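Local structure of oxidoreductase (Ralstonia eutropha, 3HJ9) at residues 197-200 against 201-205; 172-175 against 176-180. The protein binds flavin mononucleotide and probably acts as an FMN-dependent oxidoreductase of the nitroreductase family. All coordinates share one frame; numbering follows the deposited sequence.

Interaction 1. Residues 197-200 against 201-205; sequences MSLN and EDEEP
Asn200 and Glu203 close a type I beta turn in which Glu203 N donates to Asn200 O at 3.1 Å. The turn finishes the link between helix 190-196, which ends in a Schellman motif with Ser198 at positive phi, and strand 203-212. The Glu203 side chain folds back over the same turn: with CG beside its own backbone N (chi1 -72°) and the chain extended beyond it, OE1 accepts from Asn200 N at 2.8 Å. That bond is nearly straight (165°), though it meets the carboxylate from above its plane. The two residues thus grip each other twice, once through backbone alone and once through the carboxylate of the buried Glu203. The Asn200 amide runs alongside this carboxylate, pointing the same way, their planes 19° apart. Leu199 brings CB and CD2 against Glu203 OE1, while its CD1 slides past the ring of Pro205, 3.7 Å from CD. Beyond Pro205, Leu193 and Ala194 of helix 190-196 carry the apolar packing on. One water lies within bonding distance of both Asn200 O and Glu203 O; a second accepts from Asn200 ND2 at 3.2 Å and donates to Asp202 OD1 at 2.7 Å.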
loop_
_atom_site.group_PDB
_atom_site.type_symbol
_atom_site.label_atom_id
_atom_site.label_comp_id
_atom_site.label_asym_id
_atom_site.label_seq_id
_atom_site.Cartn_x
_atom_site.Cartn_y
_atom_site.Cartn_z
HETATM N N MSE A 197 -16.195 6.195 16.683
HETATM C CA MSE A 197 -15.447 7.325 16.170
HETATM C C MSE A 197 -16.282 8.586 15.829
HETATM O O MSE A 197 -15.680 9.596 15.442
HETATM C CB MSE A 197 -14.647 6.900 14.929
HETATM C CG MSE A 197 -13.543 5.887 15.228
HETATM SE SE MSE A 197 -12.778 5.288 13.549
HETATM C CE MSE A 197 -11.742 6.856 13.045
ATOM N N SER A 198 -17.627 8.508 15.950
ATOM C CA SER A 198 -18.565 9.606 15.631
ATOM C C SER A 198 -18.384 10.078 14.161
ATOM O O SER A 198 -18.423 11.268 13.873
ATOM C CB SER A 198 -18.405 10.769 16.625
ATOM O OG SER A 198 -18.501 10.323 18.003
ATOM N N LEU A 199 -18.145 9.128 13.256
ATOM C CA LEU A 199 -17.933 9.437 11.827
ATOM C C LEU A 199 -19.263 9.779 11.182
ATOM O O LEU A 199 -20.313 9.375 11.670
ATOM C CB LEU A 199 -17.324 8.246 11.073
ATOM C CG LEU A 199 -15.929 7.761 11.404
ATOM C CD1 LEU A 199 -15.529 6.557 10.543
ATOM C CD2 LEU A 199 -14.896 8.890 11.303
ATOM N N ASN A 200 -19.207 10.515 10.075
ATOM C CA ASN A 200 -20.399 10.846 9.281
ATOM C C ASN A 200 -20.850 9.613 8.530
ATOM O O ASN A 200 -20.068 8.661 8.415
ATOM C CB ASN A 200 -20.081 11.933 8.254
ATOM C CG ASN A 200 -19.678 13.229 8.899
ATOM O OD1 ASN A 200 -20.189 13.595 9.955
ATOM N ND2 ASN A 200 -18.764 13.942 8.262
ATOM N N GLU A 201 -22.080 9.645 8.001
ATOM C CA GLU A 201 -22.632 8.508 7.231
ATOM C C GLU A 201 -21.787 8.056 6.050
ATOM O O GLU A 201 -21.658 6.852 5.832
ATOM C CB GLU A 201 -24.055 8.767 6.729
ATOM C CG GLU A 201 -25.095 8.692 7.833
ATOM C CD GLU A 201 -26.542 8.811 7.319
ATOM O OE1 GLU A 201 -26.839 8.389 6.167
ATOM O OE2 GLU A 201 -27.393 9.306 8.091
ATOM N N ASP A 202 -21.200 9.020 5.329
ATOM C CA ASP A 202 -20.352 8.738 4.161
ATOM C C ASP A 202 -18.872 8.350 4.471
ATOM O O ASP A 202 -18.083 8.220 3.545
ATOM C CB ASP A 202 -20.455 9.897 3.127
ATOM C CG ASP A 202 -19.829 11.212 3.609
ATOM O OD1 ASP A 202 -19.184 11.243 4.672
ATOM O OD2 ASP A 202 -20.004 12.240 2.915
ATOM N N GLU A 203 -18.518 8.130 5.745
ATOM C CA GLU A 203 -17.153 7.795 6.170
ATOM C C GLU A 203 -17.071 6.365 6.657
ATOM O O GLU A 203 -17.774 6.001 7.574
ATOM C CB GLU A 203 -16.695 8.751 7.274
ATOM C CG GLU A 203 -16.428 10.142 6.741
ATOM C CD GLU A 203 -16.256 11.229 7.798
ATOM O OE1 GLU A 203 -16.672 11.061 8.983
ATOM O OE2 GLU A 203 -15.722 12.302 7.416
ATOM N N GLU A 204 -16.173 5.575 6.083
ATOM C CA GLU A 204 -16.057 4.145 6.383
ATOM C C GLU A 204 -14.626 3.767 6.775
ATOM O O GLU A 204 -13.721 3.967 5.969
ATOM C CB GLU A 204 -16.456 3.340 5.143
ATOM C CG GLU A 204 -16.315 1.818 5.312
ATOM C CD GLU A 204 -16.784 1.028 4.114
ATOM O OE1 GLU A 204 -16.426 1.441 2.985
ATOM O OE2 GLU A 204 -17.448 -0.033 4.321
ATOM N N PRO A 205 -14.416 3.228 8.003
ATOM C CA PRO A 205 -13.090 2.709 8.355
ATOM C C PRO A 205 -12.739 1.528 7.448
ATOM O O PRO A 205 -13.594 0.658 7.271
ATOM C CB PRO A 205 -13.246 2.215 9.812
ATOM C CG PRO A 205 -14.564 2.684 10.286
ATOM C CD PRO A 205 -15.390 3.111 9.113
HETATM O O HOH W 1 -20.176 5.850 8.719
HETATM O O HOH W 2 -18.214 13.744 5.150
#

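Interaction 2. Residues 172-175 against 176-180; sequences YLYC and ASAGL
Tyr174 O takes two bonds where helix 156-177 runs out. Ala178 N reaches it at 2.9 Å, closing one of the last i to i+4 helical bonds, and Ser177 OG donates at 2.6 Å in the carbonyl plane, on a lone pair. The serine hydroxyl can turn back on the helix because OG stands between its own N and carbonyl carbon (chi1 75°). Earlier rungs, Ala176 N to Tyr172 O and Ser177 N to Leu173 O, are ordinary helical bonds. Past Ala178 the chain peels off through Gly179 at positive phi, and Leu180 N returns to Cys175 O at 2.8 Å and 166°, an i to i+5 bond that carries the chain toward strand 181-185.

Apolar contacts follow the same turn. Leu180 CB lies 3.9 Å from Cys175 CB, and Ala178 CB sits at the same distance from Tyr174 CZ, obliquely to the ring. Tyr174 OH is held by Glu67, and its side chain also packs on Met43 of the second subunit.

Tyr172 has a different set of partners: its OH bonds to Ser51 OG and Val184 N, and its ring is in cation-pi contact with Arg49. The chemistry implies a helix end whose Tyr172 to Cys175 carbonyls are all taken up by amides or a hydroxyl within the next five residues, while the tyrosine hydroxyls bond to other parts of the fold, Tyr172 directly beside the flavin site.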
loop_
_atom_site.group_PDB
_atom_site.type_symbol
_atom_site.label_atom_id
_atom_site.label_comp_id
_atom_site.label_asym_id
_atom_site.label_seq_id
_atom_site.Cartn_x
_atom_site.Cartn_y
_atom_site.Cartn_z
ATOM N N TYR A 172 4.530 1.586 7.815
ATOM C CA TYR A 172 5.389 0.404 8.079
ATOM C C TYR A 172 6.872 0.668 7.887
ATOM O O TYR A 172 7.686 0.341 8.755
ATOM C CB TYR A 172 5.028 -0.768 7.170
ATOM C CG TYR A 172 4.091 -1.813 7.698
ATOM C CD1 TYR A 172 4.476 -2.666 8.733
ATOM C CD2 TYR A 172 2.849 -2.042 7.082
ATOM C CE1 TYR A 172 3.596 -3.721 9.180
ATOM C CE2 TYR A 172 2.000 -3.085 7.510
ATOM C CZ TYR A 172 2.362 -3.904 8.537
ATOM O OH TYR A 172 1.495 -4.908 8.903
ATOM N N LEU A 173 7.193 1.246 6.731
ATOM C CA LEU A 173 8.561 1.589 6.349
ATOM C C LEU A 173 9.147 2.646 7.297
ATOM O O LEU A 173 10.305 2.500 7.749
ATOM C CB LEU A 173 8.651 2.016 4.858
ATOM C CG LEU A 173 8.353 0.892 3.840
ATOM C CD1 LEU A 173 8.207 1.422 2.409
ATOM C CD2 LEU A 173 9.390 -0.259 3.910
ATOM N N TYR A 174 8.341 3.657 7.653
ATOM C CA TYR A 174 8.774 4.644 8.656
ATOM C C TYR A 174 9.084 3.929 9.990
ATOM O O TYR A 174 10.155 4.145 10.578
ATOM C CB TYR A 174 7.787 5.820 8.835
ATOM C CG TYR A 174 8.284 6.706 9.906
ATOM C CD1 TYR A 174 9.298 7.637 9.656
ATOM C CD2 TYR A 174 7.852 6.530 11.223
ATOM C CE1 TYR A 174 9.831 8.410 10.704
ATOM C CE2 TYR A 174 8.384 7.294 12.274
ATOM C CZ TYR A 174 9.351 8.233 12.007
ATOM O OH TYR A 174 9.862 8.949 13.065
ATOM N N CYS A 175 8.194 3.041 10.419
ATOM C CA CYS A 175 8.400 2.313 11.677
ATOM C C CYS A 175 9.711 1.530 11.680
ATOM O O CYS A 175 10.472 1.584 12.673
ATOM C CB CYS A 175 7.200 1.433 12.016
ATOM S SG CYS A 175 5.799 2.460 12.491
ATOM N N ALA A 176 10.002 0.890 10.545
ATOM C CA ALA A 176 11.249 0.142 10.347
ATOM C C ALA A 176 12.450 1.084 10.418
ATOM O O ALA A 176 13.440 0.743 11.055
ATOM C CB ALA A 176 11.241 -0.636 9.014
ATOM N N SER A 177 12.365 2.256 9.769
ATOM C CA SER A 177 13.465 3.249 9.836
ATOM C C SER A 177 13.728 3.767 11.249
ATOM O O SER A 177 14.851 4.040 11.566
ATOM C CB SER A 177 13.202 4.486 8.963
ATOM O OG SER A 177 12.230 5.360 9.554
ATOM N N ALA A 178 12.675 3.933 12.054
ATOM C CA ALA A 178 12.736 4.521 13.416
ATOM C C ALA A 178 12.760 3.531 14.596
ATOM O O ALA A 178 12.661 3.960 15.763
ATOM C CB ALA A 178 11.552 5.478 13.598
ATOM N N GLY A 179 12.863 2.233 14.321
ATOM C CA GLY A 179 12.892 1.231 15.389
ATOM C C GLY A 179 11.568 1.000 16.105
ATOM O O GLY A 179 11.558 0.640 17.285
ATOM N N LEU A 180 10.458 1.184 15.395
ATOM C CA LEU A 180 9.126 1.006 15.949
ATOM C C LEU A 180 8.466 -0.228 15.315
ATOM O O LEU A 180 8.806 -0.634 14.204
ATOM C CB LEU A 180 8.259 2.238 15.654
ATOM C CG LEU A 180 8.587 3.584 16.303
ATOM C CD1 LEU A 180 7.676 4.693 15.741
ATOM C CD2 LEU A 180 8.434 3.473 17.840
#

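Overall arrangement
Interactions 1 and 2 lie on opposite sides of the chain's centre, with their own centres 29 Å apart and nearest atoms about 15 Å apart, so they do not touch. Both are places where a helix gives way to a strand: interaction 2 leads from helix 156-177 to strand 181-185, and interaction 1 from helix 190-196 to strand 203-212, the antiparallel neighbour of 181-185 in the sheet. Their relation to the cofactor differs. The side chain of Tyr172 in interaction 2 comes within about 4 Å of a bound FMN, whereas that of Pro205, in interaction 1, is about 12 Å from one. Interaction 2 also meets the second subunit; interaction 1 does not.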